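PDB 1WWZ: N-acetyltransferase domain-containing protein from Pyrococcus horikoshii, which binds acetyl-coenzyme A and, as a member of the GNAT family, probably transfers its acetyl group to an acceptor that is not known. Local coordinates for residues 21-26 and 67-72. Numbering follows the deposited sequence.
Sequences IDVYMS and VGFIVC
Val-23 packs onto strand 65-78 where segment 21-26 of helix 14-27 crosses segment 67-72 of the strand nearly perpendicularly, at 92°. The segment axes approach to 8.0 Å. Val-67 and Gly-68 both face Ala-60 of the adjacent strand, a classic beta bulge, and Val-23 packs on the bulge. The side chain of Val-23 points at the strand and touches it with both methyls. Val-23 CG1, anti to the backbone N (chi1 168°), lies 3.8 Å from Gly-68 CA. Val-23 CG2 lies 4.0 Å from Val-67 C. Gly-68 has no side chain, and Val-23 meets its main chain directly. Val-23 CG1 also reaches Phe-69 CD2 at 4.1 Å. Phe-69 CG sits between the backbone N and the carbonyl carbon (chi1 70°), and the far end of the ring comes nearer the helix. Phe-69 CZ meets the edge of the Tyr-24 ring, 4.3 Å from Tyr-24 CD1. The Tyr-24 hydroxyl hydrogen-bonds to Gly-35 O. The contact is buried, and its side-chain contacts are apolar. It joins helix 14-27 to the central sheet of the GNAT fold, with the Val-23 side chain about 7 Å from the bound acetyl-CoA. Helix 38-53 packs beside Tyr-24, strands 57-62 and 83-93 flank Phe-69, and helix 102-115 receives Val-67 and Ile-70.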
# COMPACT_ATOMS: atom_id res chain seq x y z
N ILE A 21 11.87 10.04 18.34
CA ILE A 21 13.18 10.66 18.27
C ILE A 21 14.25 9.60 18.04
O ILE A 21 15.13 9.77 17.19
CB ILE A 21 13.49 11.46 19.55
CG1 ILE A 21 12.53 12.65 19.65
CG2 ILE A 21 14.93 11.94 19.54
CD1 ILE A 21 12.70 13.50 20.90
N ASP A 22 14.17 8.49 18.78
CA ASP A 22 15.14 7.40 18.62
C ASP A 22 15.14 6.88 17.18
O ASP A 22 16.19 6.69 16.57
CB ASP A 22 14.83 6.24 19.57
CG ASP A 22 14.93 6.63 21.04
OD1 ASP A 22 15.57 7.65 21.35
OD2 ASP A 22 14.38 5.89 21.88
N VAL A 23 13.94 6.65 16.64
CA VAL A 23 13.80 6.17 15.27
C VAL A 23 14.40 7.18 14.30
O VAL A 23 15.12 6.82 13.37
CB VAL A 23 12.31 5.95 14.91
CG1 VAL A 23 12.16 5.73 13.41
CG2 VAL A 23 11.76 4.76 15.68
N TYR A 24 14.08 8.45 14.53
CA TYR A 24 14.58 9.53 13.69
C TYR A 24 16.10 9.59 13.72
O TYR A 24 16.75 9.62 12.67
CB TYR A 24 13.99 10.85 14.18
CG TYR A 24 14.41 12.07 13.38
CD1 TYR A 24 13.55 12.65 12.45
CD2 TYR A 24 15.66 12.65 13.59
CE1 TYR A 24 13.93 13.79 11.75
CE2 TYR A 24 16.04 13.79 12.90
CZ TYR A 24 15.17 14.36 11.98
OH TYR A 24 15.55 15.49 11.31
N MET A 25 16.68 9.61 14.92
CA MET A 25 18.13 9.67 15.06
C MET A 25 18.82 8.46 14.43
O MET A 25 19.89 8.59 13.83
CB MET A 25 18.51 9.76 16.55
CG MET A 25 18.01 11.01 17.26
SD MET A 25 18.52 12.54 16.45
CE MET A 25 20.29 12.56 16.83
N SER A 26 18.21 7.29 14.58
CA SER A 26 18.75 6.06 14.03
C SER A 26 18.72 6.11 12.51
O SER A 26 19.72 5.82 11.85
CB SER A 26 17.93 4.86 14.52
OG SER A 26 18.28 3.68 13.81
N VAL A 67 9.02 1.56 14.78
CA VAL A 67 10.26 1.34 14.04
C VAL A 67 10.37 2.27 12.84
O VAL A 67 11.38 2.26 12.13
CB VAL A 67 10.37 -0.12 13.55
CG1 VAL A 67 10.27 -1.07 14.73
CG2 VAL A 67 9.30 -0.41 12.52
N GLY A 68 9.34 3.07 12.62
CA GLY A 68 9.36 4.00 11.50
C GLY A 68 8.11 4.85 11.50
O GLY A 68 7.13 4.52 12.17
N PHE A 69 8.14 5.96 10.77
CA PHE A 69 6.97 6.82 10.70
C PHE A 69 7.00 7.74 9.50
O PHE A 69 8.04 7.95 8.88
CB PHE A 69 6.79 7.62 12.01
CG PHE A 69 7.83 8.69 12.25
CD1 PHE A 69 7.60 10.00 11.85
CD2 PHE A 69 9.02 8.39 12.91
CE1 PHE A 69 8.54 11.01 12.11
CE2 PHE A 69 9.96 9.39 13.19
CZ PHE A 69 9.72 10.70 12.79
N ILE A 70 5.83 8.26 9.15
CA ILE A 70 5.71 9.17 8.03
C ILE A 70 4.68 10.21 8.43
O ILE A 70 3.69 9.89 9.10
CB ILE A 70 5.31 8.42 6.73
CG1 ILE A 70 5.36 9.37 5.53
CG2 ILE A 70 3.93 7.78 6.88
CD1 ILE A 70 5.29 8.65 4.18
N VAL A 71 4.93 11.46 8.06
CA VAL A 71 4.03 12.56 8.39
C VAL A 71 3.39 13.07 7.12
O VAL A 71 4.06 13.62 6.26
CB VAL A 71 4.82 13.70 9.07
CG1 VAL A 71 3.89 14.85 9.41
CG2 VAL A 71 5.50 13.16 10.32
N CYS A 72 2.08 12.87 7.02
CA CYS A 72 1.30 13.25 5.84
C CYS A 72 0.40 14.44 6.14
O CYS A 72 -0.44 14.38 7.04
CB CYS A 72 0.46 12.06 5.39
SG CYS A 72 1.36 10.48 5.48